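PDB 1YAC: YCAC GENE product from Escherichia coli, which probably acts as a hydrolase of unknown specificity, assembling as an octamer of isochorismatase-family subunits, each a three-layer alpha-beta-alpha sandwich. Local coordinates for residues R7-H20 and V100-V113. Residues are numbered along the deposited sequence; the frame is centred on the assembly and turned at random.
Sequences RLDKNDAAVLLVDH and VKATGKKQLIIAGV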
# COMPACT_ATOMS: atom_id res chain seq x y z
N ARG A 7 12.44 -7.29 -31.34
CA ARG A 7 11.54 -8.26 -30.74
C ARG A 7 12.04 -9.70 -30.72
O ARG A 7 12.79 -10.12 -31.60
CB ARG A 7 10.16 -8.19 -31.40
CG ARG A 7 10.12 -8.42 -32.89
CD ARG A 7 8.65 -8.57 -33.30
NE ARG A 7 8.43 -8.58 -34.75
CZ ARG A 7 7.23 -8.70 -35.31
NH1 ARG A 7 6.14 -8.82 -34.56
NH2 ARG A 7 7.11 -8.71 -36.63
N LEU A 8 11.61 -10.43 -29.69
CA LEU A 8 11.99 -11.83 -29.52
C LEU A 8 11.63 -12.65 -30.73
O LEU A 8 10.55 -12.50 -31.31
CB LEU A 8 11.33 -12.41 -28.27
CG LEU A 8 11.89 -11.91 -26.94
CD1 LEU A 8 10.99 -12.38 -25.78
CD2 LEU A 8 13.33 -12.41 -26.76
N ASP A 9 12.57 -13.50 -31.11
CA ASP A 9 12.46 -14.38 -32.26
C ASP A 9 12.69 -15.78 -31.70
O ASP A 9 13.78 -16.10 -31.25
CB ASP A 9 13.56 -13.98 -33.25
CG ASP A 9 13.57 -14.82 -34.51
OD1 ASP A 9 12.96 -15.91 -34.56
OD2 ASP A 9 14.24 -14.36 -35.47
N LYS A 10 11.66 -16.62 -31.79
CA LYS A 10 11.76 -17.98 -31.22
C LYS A 10 12.89 -18.82 -31.82
O LYS A 10 13.20 -19.87 -31.28
CB LYS A 10 10.44 -18.73 -31.32
CG LYS A 10 9.96 -19.00 -32.73
CD LYS A 10 8.77 -19.94 -32.71
CE LYS A 10 8.34 -20.29 -34.13
NZ LYS A 10 7.37 -21.44 -34.17
N ASN A 11 13.48 -18.37 -32.92
CA ASN A 11 14.59 -19.07 -33.53
C ASN A 11 15.94 -18.44 -33.23
O ASN A 11 16.96 -18.98 -33.60
CB ASN A 11 14.38 -19.12 -35.05
CG ASN A 11 13.20 -19.96 -35.54
OD1 ASN A 11 12.06 -19.66 -35.36
ND2 ASN A 11 13.53 -21.07 -36.13
N ASP A 12 15.91 -17.32 -32.53
CA ASP A 12 17.17 -16.65 -32.20
C ASP A 12 17.27 -16.26 -30.72
O ASP A 12 17.98 -15.32 -30.36
CB ASP A 12 17.36 -15.39 -33.08
CG ASP A 12 18.82 -15.02 -33.26
OD1 ASP A 12 19.73 -15.80 -32.90
OD2 ASP A 12 19.05 -13.93 -33.78
N ALA A 13 16.65 -17.06 -29.86
CA ALA A 13 16.64 -16.77 -28.43
C ALA A 13 16.96 -17.96 -27.53
O ALA A 13 16.52 -19.09 -27.80
CB ALA A 13 15.27 -16.19 -28.02
N ALA A 14 17.74 -17.71 -26.49
CA ALA A 14 18.07 -18.73 -25.51
C ALA A 14 17.57 -18.22 -24.15
O ALA A 14 17.43 -17.00 -23.94
CB ALA A 14 19.57 -18.98 -25.45
N VAL A 15 17.28 -19.14 -23.25
CA VAL A 15 16.78 -18.78 -21.93
C VAL A 15 17.82 -19.12 -20.88
O VAL A 15 18.36 -20.23 -20.88
CB VAL A 15 15.46 -19.53 -21.62
CG1 VAL A 15 14.97 -19.22 -20.19
CG2 VAL A 15 14.40 -19.13 -22.63
N LEU A 16 18.15 -18.15 -20.02
CA LEU A 16 19.12 -18.37 -18.94
C LEU A 16 18.37 -18.29 -17.62
O LEU A 16 17.81 -17.24 -17.28
CB LEU A 16 20.23 -17.31 -18.94
CG LEU A 16 20.94 -16.88 -20.23
CD1 LEU A 16 22.15 -16.01 -19.90
CD2 LEU A 16 21.34 -18.07 -21.07
N LEU A 17 18.34 -19.40 -16.88
CA LEU A 17 17.66 -19.46 -15.58
C LEU A 17 18.76 -19.50 -14.53
O LEU A 17 19.41 -20.53 -14.32
CB LEU A 17 16.75 -20.68 -15.51
CG LEU A 17 15.68 -20.73 -16.62
CD1 LEU A 17 14.79 -21.96 -16.42
CD2 LEU A 17 14.83 -19.45 -16.59
N VAL A 18 18.94 -18.37 -13.85
CA VAL A 18 20.01 -18.20 -12.88
C VAL A 18 19.66 -18.23 -11.39
O VAL A 18 19.01 -17.33 -10.87
CB VAL A 18 20.77 -16.87 -13.17
CG1 VAL A 18 22.10 -16.82 -12.40
CG2 VAL A 18 20.99 -16.68 -14.68
N ASP A 19 20.14 -19.28 -10.72
CA ASP A 19 20.01 -19.44 -9.28
C ASP A 19 18.62 -19.46 -8.63
O ASP A 19 18.42 -18.90 -7.54
CB ASP A 19 20.89 -18.41 -8.56
CG ASP A 19 22.33 -18.41 -9.06
OD1 ASP A 19 22.73 -19.35 -9.79
OD2 ASP A 19 23.07 -17.46 -8.74
N HIS A 20 17.65 -20.07 -9.29
CA HIS A 20 16.31 -20.21 -8.71
C HIS A 20 16.48 -21.42 -7.77
O HIS A 20 16.06 -22.54 -8.08
CB HIS A 20 15.26 -20.52 -9.79
CG HIS A 20 14.93 -19.35 -10.68
ND1 HIS A 20 15.45 -19.20 -11.95
CD2 HIS A 20 14.07 -18.32 -10.50
CE1 HIS A 20 14.93 -18.13 -12.51
NE2 HIS A 20 14.08 -17.57 -11.66
N VAL A 100 26.35 -20.53 -23.14
CA VAL A 100 25.52 -19.48 -23.71
C VAL A 100 25.87 -19.26 -25.19
O VAL A 100 25.00 -19.29 -26.05
CB VAL A 100 25.68 -18.14 -22.96
CG1 VAL A 100 24.93 -17.03 -23.71
CG2 VAL A 100 25.16 -18.27 -21.54
N LYS A 101 27.16 -19.09 -25.47
CA LYS A 101 27.59 -18.87 -26.84
C LYS A 101 27.34 -20.08 -27.74
O LYS A 101 27.07 -19.93 -28.93
CB LYS A 101 29.06 -18.43 -26.88
CG LYS A 101 29.27 -17.04 -26.26
CD LYS A 101 30.70 -16.57 -26.37
CE LYS A 101 30.83 -15.16 -25.81
NZ LYS A 101 32.19 -14.60 -26.01
N ALA A 102 27.38 -21.28 -27.16
CA ALA A 102 27.16 -22.51 -27.92
C ALA A 102 25.72 -22.63 -28.42
O ALA A 102 25.44 -23.42 -29.32
CB ALA A 102 27.52 -23.74 -27.09
N THR A 103 24.79 -21.90 -27.81
CA THR A 103 23.41 -21.95 -28.25
C THR A 103 23.31 -21.30 -29.63
O THR A 103 22.38 -21.57 -30.39
CB THR A 103 22.44 -21.20 -27.30
OG1 THR A 103 22.70 -19.80 -27.35
CG2 THR A 103 22.59 -21.68 -25.86
N GLY A 104 24.24 -20.39 -29.91
CA GLY A 104 24.26 -19.69 -31.18
C GLY A 104 23.16 -18.64 -31.29
O GLY A 104 22.91 -18.12 -32.38
N LYS A 105 22.53 -18.31 -30.16
CA LYS A 105 21.43 -17.34 -30.14
C LYS A 105 21.89 -15.93 -29.78
O LYS A 105 22.66 -15.74 -28.85
CB LYS A 105 20.33 -17.79 -29.17
CG LYS A 105 19.82 -19.20 -29.43
CD LYS A 105 19.43 -19.40 -30.88
CE LYS A 105 18.99 -20.83 -31.12
NZ LYS A 105 18.65 -21.05 -32.55
N LYS A 106 21.38 -14.95 -30.53
CA LYS A 106 21.70 -13.54 -30.32
C LYS A 106 20.91 -12.93 -29.14
O LYS A 106 21.39 -12.01 -28.47
CB LYS A 106 21.37 -12.78 -31.61
CG LYS A 106 21.48 -11.26 -31.55
CD LYS A 106 22.88 -10.82 -31.34
CE LYS A 106 23.06 -9.37 -31.71
NZ LYS A 106 24.53 -9.08 -31.76
N GLN A 107 19.69 -13.42 -28.92
CA GLN A 107 18.84 -12.90 -27.86
C GLN A 107 18.88 -13.79 -26.64
O GLN A 107 18.81 -15.01 -26.75
CB GLN A 107 17.40 -12.80 -28.36
CG GLN A 107 17.26 -11.97 -29.64
CD GLN A 107 15.86 -11.99 -30.18
OE1 GLN A 107 15.08 -12.92 -29.92
NE2 GLN A 107 15.52 -10.98 -30.96
N LEU A 108 18.98 -13.17 -25.46
CA LEU A 108 19.03 -13.92 -24.22
C LEU A 108 17.89 -13.46 -23.33
O LEU A 108 17.76 -12.26 -23.05
CB LEU A 108 20.34 -13.68 -23.47
CG LEU A 108 21.63 -13.95 -24.25
CD1 LEU A 108 22.85 -13.71 -23.34
CD2 LEU A 108 21.60 -15.38 -24.77
N ILE A 109 17.07 -14.41 -22.91
CA ILE A 109 15.93 -14.16 -22.01
C ILE A 109 16.47 -14.59 -20.65
O ILE A 109 16.76 -15.78 -20.44
CB ILE A 109 14.73 -15.02 -22.42
CG1 ILE A 109 14.27 -14.63 -23.82
CG2 ILE A 109 13.60 -14.87 -21.40
CD1 ILE A 109 13.31 -15.61 -24.45
N ILE A 110 16.62 -13.64 -19.73
CA ILE A 110 17.20 -13.95 -18.44
C ILE A 110 16.28 -13.71 -17.24
O ILE A 110 15.57 -12.71 -17.19
CB ILE A 110 18.47 -13.10 -18.22
CG1 ILE A 110 19.37 -13.15 -19.46
CG2 ILE A 110 19.25 -13.61 -17.01
CD1 ILE A 110 20.64 -12.29 -19.36
N ALA A 111 16.34 -14.63 -16.28
CA ALA A 111 15.54 -14.53 -15.05
C ALA A 111 16.33 -15.25 -13.96
O ALA A 111 17.13 -16.14 -14.27
CB ALA A 111 14.18 -15.16 -15.23
N GLY A 112 16.08 -14.91 -12.70
CA GLY A 112 16.82 -15.55 -11.62
C GLY A 112 16.71 -14.82 -10.30
O GLY A 112 15.87 -13.93 -10.14
N VAL A 113 17.53 -15.21 -9.32
CA VAL A 113 17.50 -14.56 -8.02
C VAL A 113 18.90 -14.44 -7.43
O VAL A 113 19.75 -15.31 -7.65
CB VAL A 113 16.47 -15.23 -7.00
CG1 VAL A 113 15.76 -16.44 -7.58
CG2 VAL A 113 17.10 -15.53 -5.64
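Gln107 OE1 accepts the backbone N of Asp9 at 2.8 Å, in the carbonyl plane and on a lone pair, while Gln107 NE2 donates a hydrogen bond to Arg7 O at 2.9 Å from above that carbonyl's plane. With both ends of the amide bonded to the backbone either side of Leu8, its rotation is fixed. CG stands anti to the carbonyl carbon (chi1 -55°) and the chain then runs extended, which carries the amide to 7-9. Cutting Gln107 back to alanine is likely to leave Arg7 O and Asp9 N without these mates and loop 7-9 freer to shift. Nearby, Asp12 OD1 takes the N of Lys106 at 3.0 Å from above the carboxylate plane, and Lys105 bends at chi2 to bring NZ 2.9 Å from Asn11 O. Strands 13-18 and 107-112 run parallel, 24° apart, in the middle of the six-stranded sheet; Ile109 N to Ala14 O (2.8 Å, 174°) is among the straightest bonds of the ladder. Leu16 CD1 lies alongside Ile110 CG1 at 4.0 Å. Past strand 13-18, the His20 ring turns back so that Gly112 CA, ending strand 107-112, lies over one face, 3.6 Å from its centroid; His20 NE2 hydrogen-bonds to Ala139 O. Backbone bonds and hydrocarbon packing thus hold the strands, side-chain-to-backbone bonds loop 7-12.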